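ATP-dependent protease (Xanthomonas campestris pv. campestris, PDB 7CAY) probably binds protein substrates through a fold shared with the N-terminal substrate-binding domain of Lon peptidases. Local coordinates at residues E114-D119 with H182-Q187; V157-A162 with S174-D179. All blocks are in the same frame, centred on the assembly; numbering follows the deposited sequence.

Contact 1: residues E114-D119 with H182-Q187; sequences EPDSDD and HRRLEQ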
ATOM      1  N   GLU A 114      -2.037   2.138  13.579  1.00 77.91           N
ATOM      2  CA  GLU A 114      -3.428   2.198  14.000  1.00 80.31           C
ATOM      3  C   GLU A 114      -4.328   2.209  12.767  1.00 79.97           C
ATOM      4  O   GLU A 114      -4.040   2.923  11.796  1.00 78.27           O
ATOM      5  CB  GLU A 114      -3.688   3.439  14.853  1.00 82.32           C
ATOM      6  N   PRO A 115      -5.406   1.428  12.759  1.00 77.50           N
ATOM      7  CA  PRO A 115      -6.261   1.361  11.569  1.00 78.96           C
ATOM      8  C   PRO A 115      -6.878   2.712  11.240  1.00 79.55           C
ATOM      9  O   PRO A 115      -6.960   3.615  12.076  1.00 81.88           O
ATOM     10  CB  PRO A 115      -7.336   0.339  11.961  1.00 83.07           C
ATOM     11  CG  PRO A 115      -6.709  -0.471  13.050  1.00 84.15           C
ATOM     12  CD  PRO A 115      -5.840   0.488  13.806  1.00 82.92           C
ATOM     13  N   ASP A 116      -7.302   2.839   9.986  1.00 78.87           N
ATOM     14  CA  ASP A 116      -7.936   4.064   9.519  1.00 81.36           C
ATOM     15  C   ASP A 116      -9.227   4.317  10.287  1.00 85.36           C
ATOM     16  O   ASP A 116     -10.123   3.467  10.308  1.00 87.26           O
ATOM     17  CB  ASP A 116      -8.211   3.961   8.019  1.00 81.44           C
ATOM     18  CG  ASP A 116      -6.941   3.887   7.197  1.00 80.64           C
ATOM     19  OD1 ASP A 116      -6.389   4.956   6.860  1.00 80.91           O
ATOM     20  OD2 ASP A 116      -6.481   2.761   6.907  1.00 80.20           O
ATOM     21  N   SER A 117      -9.320   5.483  10.920  1.00 86.07           N
ATOM     22  CA  SER A 117     -10.503   5.814  11.698  1.00 85.16           C
ATOM     23  C   SER A 117     -11.650   6.236  10.786  1.00 83.43           C
ATOM     24  O   SER A 117     -11.458   6.615   9.626  1.00 80.65           O
ATOM     25  CB  SER A 117     -10.205   6.929  12.702  1.00 87.93           C
ATOM     26  OG  SER A 117     -10.027   8.173  12.048  1.00 88.90           O
ATOM     27  N   ASP A 118     -12.863   6.169  11.334  1.00 87.84           N
ATOM     28  CA  ASP A 118     -14.076   6.578  10.640  1.00 87.00           C
ATOM     29  C   ASP A 118     -14.437   8.035  10.902  1.00 87.03           C
ATOM     30  O   ASP A 118     -15.592   8.424  10.689  1.00 89.50           O
ATOM     31  CB  ASP A 118     -15.239   5.676  11.049  1.00 86.25           C
ATOM     32  CG  ASP A 118     -15.390   5.578  12.554  1.00 86.52           C
ATOM     33  OD1 ASP A 118     -14.386   5.258  13.227  1.00 83.94           O
ATOM     34  OD2 ASP A 118     -16.502   5.836  13.068  1.00 88.55           O
ATOM     35  N   ASP A 119     -13.481   8.839  11.363  1.00 83.30           N
ATOM     36  CA  ASP A 119     -13.760  10.218  11.745  1.00 88.18           C
ATOM     37  C   ASP A 119     -14.293  11.015  10.562  1.00 94.52           C
ATOM     38  O   ASP A 119     -13.666  11.063   9.499  1.00 92.74           O
ATOM     39  CB  ASP A 119     -12.492  10.868  12.302  1.00 85.10           C
ATOM     40  CG  ASP A 119     -12.270  10.548  13.770  1.00 86.07           C
ATOM     41  OD1 ASP A 119     -12.437   9.371  14.158  1.00 86.45           O
ATOM     42  OD2 ASP A 119     -11.926  11.472  14.536  1.00 87.72           O
ATOM     43  N   HIS A 182      -6.608  13.465   8.957  1.00 72.83           N
ATOM     44  CA  HIS A 182      -6.851  14.880   8.695  1.00 72.68           C
ATOM     45  C   HIS A 182      -5.575  15.602   8.278  1.00 71.54           C
ATOM     46  O   HIS A 182      -5.596  16.405   7.338  1.00 70.69           O
ATOM     47  CB  HIS A 182      -7.473  15.538   9.924  1.00 74.75           C
ATOM     48  CG  HIS A 182      -8.654  14.796  10.468  1.00 74.79           C
ATOM     49  ND1 HIS A 182      -8.561  13.934  11.539  1.00 75.15           N
ATOM     50  CD2 HIS A 182      -9.950  14.776  10.080  1.00 75.82           C
ATOM     51  CE1 HIS A 182      -9.752  13.420  11.793  1.00 76.83           C
ATOM     52  NE2 HIS A 182     -10.612  13.914  10.922  1.00 77.55           N
ATOM     53  N   ARG A 183      -4.457  15.334   8.958  1.00 71.21           N
ATOM     54  CA  ARG A 183      -3.187  15.896   8.510  1.00 69.87           C
ATOM     55  C   ARG A 183      -2.785  15.331   7.156  1.00 65.02           C
ATOM     56  O   ARG A 183      -2.053  15.984   6.402  1.00 63.91           O
ATOM     57  CB  ARG A 183      -2.091  15.642   9.546  1.00 70.76           C
ATOM     58  CG  ARG A 183      -1.714  16.885  10.341  1.00 74.03           C
ATOM     59  CD  ARG A 183      -0.575  16.628  11.319  1.00 75.41           C
ATOM     60  NE  ARG A 183      -1.003  15.856  12.482  1.00 78.42           N
ATOM     61  CZ  ARG A 183      -0.579  14.628  12.765  1.00 78.78           C
ATOM     62  NH1 ARG A 183       0.299  14.028  11.971  1.00 76.98           N
ATOM     63  NH2 ARG A 183      -1.026  14.003  13.847  1.00 80.78           N
ATOM     64  N   ARG A 184      -3.255  14.125   6.831  1.00 66.41           N
ATOM     65  CA  ARG A 184      -3.060  13.583   5.491  1.00 63.98           C
ATOM     66  C   ARG A 184      -3.770  14.443   4.453  1.00 65.23           C
ATOM     67  O   ARG A 184      -3.191  14.803   3.423  1.00 63.04           O
ATOM     68  CB  ARG A 184      -3.565  12.142   5.438  1.00 63.95           C
ATOM     69  CG  ARG A 184      -2.542  11.128   4.959  1.00 62.69           C
ATOM     70  CD  ARG A 184      -3.152   9.738   4.913  1.00 62.90           C
ATOM     71  NE  ARG A 184      -3.167   9.094   6.225  1.00 63.69           N
ATOM     72  CZ  ARG A 184      -4.167   8.345   6.677  1.00 64.31           C
ATOM     73  NH1 ARG A 184      -5.248   8.158   5.929  1.00 64.39           N
ATOM     74  NH2 ARG A 184      -4.092   7.791   7.880  1.00 65.00           N
ATOM     75  N   LEU A 185      -5.030  14.793   4.720  1.00 67.41           N
ATOM     76  CA  LEU A 185      -5.781  15.652   3.811  1.00 69.10           C
ATOM     77  C   LEU A 185      -5.253  17.080   3.791  1.00 69.54           C
ATOM     78  O   LEU A 185      -5.459  17.788   2.799  1.00 69.11           O
ATOM     79  CB  LEU A 185      -7.263  15.645   4.193  1.00 71.07           C
ATOM     80  CG  LEU A 185      -8.028  14.359   3.872  1.00 70.46           C
ATOM     81  CD1 LEU A 185      -9.321  14.285   4.668  1.00 72.90           C
ATOM     82  CD2 LEU A 185      -8.316  14.272   2.380  1.00 69.36           C
ATOM     83  N   GLU A 186      -4.576  17.518   4.855  1.00 67.80           N
ATOM     84  CA  GLU A 186      -4.050  18.879   4.879  1.00 69.73           C
ATOM     85  C   GLU A 186      -2.861  19.027   3.936  1.00 68.44           C
ATOM     86  O   GLU A 186      -2.718  20.056   3.266  1.00 68.07           O
ATOM     87  CB  GLU A 186      -3.667  19.270   6.307  1.00 72.07           C
ATOM     88  CG  GLU A 186      -3.435  20.763   6.507  1.00 74.93           C
ATOM     89  CD  GLU A 186      -4.709  21.582   6.363  1.00 78.53           C
ATOM     90  OE1 GLU A 186      -5.598  21.468   7.235  1.00 80.52           O
ATOM     91  OE2 GLU A 186      -4.818  22.336   5.373  1.00 79.12           O
ATOM     92  N   GLN A 187      -1.997  18.012   3.863  1.00 67.13           N
ATOM     93  CA  GLN A 187      -0.896  18.049   2.908  1.00 67.57           C
ATOM     94  C   GLN A 187      -1.304  17.533   1.537  1.00 65.97           C
ATOM     95  O   GLN A 187      -0.707  17.934   0.531  1.00 65.68           O
ATOM     96  CB  GLN A 187       0.305  17.252   3.431  1.00 66.57           C
ATOM     97  CG  GLN A 187       0.172  15.744   3.341  1.00 65.83           C
ATOM     98  CD  GLN A 187       1.490  15.033   3.605  1.00 65.38           C
ATOM     99  OE1 GLN A 187       2.555  15.657   3.621  1.00 65.81           O
ATOM    100  NE2 GLN A 187       1.426  13.720   3.812  1.00 64.46           N
TER
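Asp116 and Arg184 make the one salt bridge here, linking the loop that follows strand 106-112 to helix 181-190. OD1 of Asp116 lies 3.5 Å from NH1 of Arg184, at the long end for such a pair. The two flat groups stand nearly perpendicular, 84° apart, and the carboxylate oxygen meets the guanidinium obliquely, without the paired bonds of a bidentate bridge. Both groups have stronger polar partners elsewhere: OD1 of Asp116 probably accepts a hydrogen bond from NE1 of Trp159, while NE of Arg184 donates to the backbone O of Glu178.

The other touch is van der Waals. CB of Asp119 sits at the edge of the His182 imidazole, 3.8 Å from CE1 and close to the ring plane. With CG of His182 anti to its carbonyl carbon (chi1 -50°), the ring reaches out to the loop. ND1 has a weak hydrogen bond to Asp180, and the carboxylate of Asp119 is turned 63° from the ring.

No hydrogen bond crosses between 114-119 and 182-187. The loop is therefore tied to the helix by electrostatics and a little packing, with the Asp116 carboxylate probably shared between Arg184 and the Trp159 N-H, so the long bridge is supplementary.

Contact 2: residues V157-A162 with S174-D179; sequences VGWRLA and SLLQED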
ATOM      1  N   VAL A 157     -11.648   9.288   1.873  1.00 72.47           N
ATOM      2  CA  VAL A 157     -11.475  10.308   0.842  1.00 71.73           C
ATOM      3  C   VAL A 157      -9.999  10.642   0.666  1.00 68.49           C
ATOM      4  O   VAL A 157      -9.562  11.012  -0.431  1.00 66.92           O
ATOM      5  CB  VAL A 157     -12.316  11.561   1.178  1.00 75.02           C
ATOM      6  CG1 VAL A 157     -11.968  12.097   2.555  1.00 75.89           C
ATOM      7  CG2 VAL A 157     -12.129  12.646   0.126  1.00 74.92           C
ATOM      8  N   GLY A 158      -9.206  10.492   1.728  1.00 70.41           N
ATOM      9  CA  GLY A 158      -7.781  10.758   1.618  1.00 68.18           C
ATOM     10  C   GLY A 158      -7.059   9.724   0.775  1.00 64.92           C
ATOM     11  O   GLY A 158      -6.281  10.067  -0.120  1.00 64.37           O
ATOM     12  N   TRP A 159      -7.308   8.440   1.047  1.00 66.37           N
ATOM     13  CA  TRP A 159      -6.682   7.386   0.258  1.00 64.44           C
ATOM     14  C   TRP A 159      -7.167   7.368  -1.186  1.00 67.16           C
ATOM     15  O   TRP A 159      -6.449   6.872  -2.059  1.00 66.23           O
ATOM     16  CB  TRP A 159      -6.933   6.016   0.898  1.00 63.75           C
ATOM     17  CG  TRP A 159      -6.275   5.804   2.243  1.00 63.10           C
ATOM     18  CD1 TRP A 159      -6.855   5.281   3.363  1.00 64.66           C
ATOM     19  CD2 TRP A 159      -4.915   6.098   2.600  1.00 60.97           C
ATOM     20  NE1 TRP A 159      -5.948   5.237   4.392  1.00 63.91           N
ATOM     21  CE2 TRP A 159      -4.749   5.731   3.951  1.00 61.40           C
ATOM     22  CE3 TRP A 159      -3.822   6.638   1.909  1.00 57.52           C
ATOM     23  CZ2 TRP A 159      -3.538   5.884   4.623  1.00 59.23           C
ATOM     24  CZ3 TRP A 159      -2.627   6.795   2.580  1.00 56.04           C
ATOM     25  CH2 TRP A 159      -2.492   6.419   3.923  1.00 56.86           C
ATOM     26  N   ARG A 160      -8.361   7.895  -1.462  1.00 64.24           N
ATOM     27  CA  ARG A 160      -8.904   7.829  -2.815  1.00 65.94           C
ATOM     28  C   ARG A 160      -8.381   8.967  -3.684  1.00 64.25           C
ATOM     29  O   ARG A 160      -7.979   8.744  -4.832  1.00 62.77           O
ATOM     30  CB  ARG A 160     -10.433   7.842  -2.772  1.00 70.31           C
ATOM     31  CG  ARG A 160     -11.036   6.587  -2.165  1.00 71.86           C
ATOM     32  CD  ARG A 160     -10.664   5.344  -2.958  1.00 71.47           C
ATOM     33  NE  ARG A 160     -10.215   4.267  -2.083  1.00 72.08           N
ATOM     34  CZ  ARG A 160      -8.938   3.956  -1.881  1.00 72.26           C
ATOM     35  NH1 ARG A 160      -8.617   2.962  -1.065  1.00 72.63           N
ATOM     36  NH2 ARG A 160      -7.981   4.632  -2.502  1.00 71.57           N
ATOM     37  N   LEU A 161      -8.397  10.196  -3.159  1.00 66.11           N
ATOM     38  CA  LEU A 161      -7.834  11.321  -3.902  1.00 66.48           C
ATOM     39  C   LEU A 161      -6.355  11.105  -4.187  1.00 65.67           C
ATOM     40  O   LEU A 161      -5.875  11.407  -5.288  1.00 66.09           O
ATOM     41  CB  LEU A 161      -8.044  12.622  -3.128  1.00 67.30           C
ATOM     42  CG  LEU A 161      -9.399  13.311  -3.278  1.00 69.01           C
ATOM     43  CD1 LEU A 161      -9.387  14.638  -2.542  1.00 70.57           C
ATOM     44  CD2 LEU A 161      -9.721  13.511  -4.747  1.00 69.44           C
ATOM     45  N   ALA A 162      -5.619  10.578  -3.205  1.00 66.96           N
ATOM     46  CA  ALA A 162      -4.206  10.274  -3.403  1.00 64.10           C
ATOM     47  C   ALA A 162      -3.992   9.317  -4.566  1.00 62.97           C
ATOM     48  O   ALA A 162      -2.995   9.429  -5.287  1.00 63.43           O
ATOM     49  CB  ALA A 162      -3.620   9.690  -2.118  1.00 62.18           C
ATOM     50  N   SER A 174       4.815  10.003   1.311  1.00 54.11           N
ATOM     51  CA  SER A 174       4.642  10.877   2.466  1.00 55.14           C
ATOM     52  C   SER A 174       3.247  10.734   3.061  1.00 55.68           C
ATOM     53  O   SER A 174       3.083  10.765   4.286  1.00 57.88           O
ATOM     54  CB  SER A 174       4.917  12.326   2.070  1.00 56.76           C
ATOM     55  OG  SER A 174       4.728  13.202   3.168  1.00 59.79           O
ATOM     56  N   LEU A 175       2.230  10.579   2.210  1.00 53.77           N
ATOM     57  CA  LEU A 175       0.882  10.321   2.707  1.00 55.53           C
ATOM     58  C   LEU A 175       0.819   8.995   3.454  1.00 57.76           C
ATOM     59  O   LEU A 175       0.170   8.895   4.502  1.00 60.48           O
ATOM     60  CB  LEU A 175      -0.116  10.332   1.547  1.00 54.38           C
ATOM     61  CG  LEU A 175      -0.322  11.683   0.859  1.00 55.04           C
ATOM     62  CD1 LEU A 175      -1.034  11.522  -0.473  1.00 55.25           C
ATOM     63  CD2 LEU A 175      -1.088  12.633   1.761  1.00 56.16           C
ATOM     64  N   LEU A 176       1.491   7.968   2.929  1.00 55.70           N
ATOM     65  CA  LEU A 176       1.532   6.677   3.610  1.00 57.48           C
ATOM     66  C   LEU A 176       2.168   6.802   4.992  1.00 60.57           C
ATOM     67  O   LEU A 176       1.701   6.187   5.957  1.00 59.89           O
ATOM     68  CB  LEU A 176       2.290   5.659   2.753  1.00 54.15           C
ATOM     69  CG  LEU A 176       2.160   4.177   3.116  1.00 51.71           C
ATOM     70  CD1 LEU A 176       0.776   3.653   2.751  1.00 51.55           C
ATOM     71  CD2 LEU A 176       3.252   3.356   2.440  1.00 49.46           C
ATOM     72  N   GLN A 177       3.232   7.605   5.105  1.00 60.73           N
ATOM     73  CA  GLN A 177       3.900   7.786   6.392  1.00 62.21           C
ATOM     74  C   GLN A 177       3.017   8.514   7.396  1.00 64.81           C
ATOM     75  O   GLN A 177       3.089   8.234   8.598  1.00 66.90           O
ATOM     76  CB  GLN A 177       5.213   8.546   6.200  1.00 61.74           C
ATOM     77  N   GLU A 178       2.189   9.448   6.931  1.00 62.29           N
ATOM     78  CA  GLU A 178       1.314  10.199   7.825  1.00 64.53           C
ATOM     79  C   GLU A 178       0.227   9.284   8.377  1.00 64.59           C
ATOM     80  O   GLU A 178      -0.567   8.724   7.615  1.00 63.95           O
ATOM     81  CB  GLU A 178       0.694  11.382   7.087  1.00 64.07           C
ATOM     82  CG  GLU A 178      -0.231  12.226   7.948  1.00 65.84           C
ATOM     83  CD  GLU A 178       0.506  12.946   9.055  1.00 66.26           C
ATOM     84  OE1 GLU A 178       1.258  13.894   8.750  1.00 65.65           O
ATOM     85  OE2 GLU A 178       0.346  12.555  10.230  1.00 67.02           O
ATOM     86  N   ASP A 179       0.180   9.142   9.700  1.00 65.53           N
ATOM     87  CA  ASP A 179      -0.752   8.230  10.352  1.00 67.82           C
ATOM     88  C   ASP A 179      -2.033   8.912  10.827  1.00 69.51           C
ATOM     89  O   ASP A 179      -2.825   8.284  11.537  1.00 71.73           O
ATOM     90  CB  ASP A 179      -0.069   7.528  11.530  1.00 70.22           C
ATOM     91  CG  ASP A 179       1.061   6.613  11.087  1.00 69.74           C
ATOM     92  OD1 ASP A 179       1.066   6.194   9.908  1.00 68.02           O
ATOM     93  OD2 ASP A 179       1.944   6.310  11.920  1.00 70.93           O
TER
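Trp159 and Ala162 of helix 154-164 pack against Leu175 and Leu176 of helix 169-177, two consecutive helices in the helical part of this Lon N-terminal-type domain. All four residues are buried, and the contact is apolar, with no hydrogen bond from one segment to the other.

Ala162 points its CB at Leu175, whose CD1 methyl comes within 3.6 Å; the CA atoms of Ala162 and Leu175, 8.0 Å apart, are the nearest pair across the two segments. The indole reaches across with the far end of its six-membered ring. CH2 of Trp159 lies 3.7 Å from the carbonyl O of Leu175, which approaches the ring obliquely, and CA of Leu176 sits near the ring plane at its edge. Looser side-chain contacts follow: CZ3 of Trp159 is 4.5 Å from CB of Leu175, and Leu176 meets the indole with one branch of its fork, CD1 lying 4.4 Å from CH2 of Trp159. The tryptophan thus meets the last turn of helix 169-177 largely through backbone atoms.

Chi1 of -66° leaves the indole of Trp159 beside the backbone N and swings its six-membered ring to the neighbouring helix. On the five-membered ring, NE1 has Asp116 as its polar partner, which probably helps to set the turn of the ring. Arg184 of helix 181-190 packs against both Trp159 and Leu175, while Leu18 covers Ala162.

On the other helix, Leu176 bridges to the beta sheet, its side chain touching Tyr66 and Thr68 of strand 66-74. The chain leaves helical geometry at Glu178, and Asp179 just beyond ties this helix end to the sheet: its OD1 is salt-bridged to NH1 of Arg92 and its OD2 to NH1 of Arg94, both of strand 83-100.

How the contacts relate
Contact 2 is the buried, apolar one, its centre about 10 Å from the centre of the chain; the centre of contact 1 lies farther out, at about 15 Å, and that contact is partly exposed and relies on charge. Their centres are only 8 Å apart. Helices 169-177 and 181-190 follow each other in the chain, each contributing to one contact. Trp159 couples the two sites, since its indole belongs to the apolar interface while its N-H faces the loop 114-119. Helix 154-164 therefore lies against both later helices and the loop. Across contact 1 the link is charged, across contact 2 it is apolar, although Asp179 at the end of 174-179 is salt-bridged to the sheet.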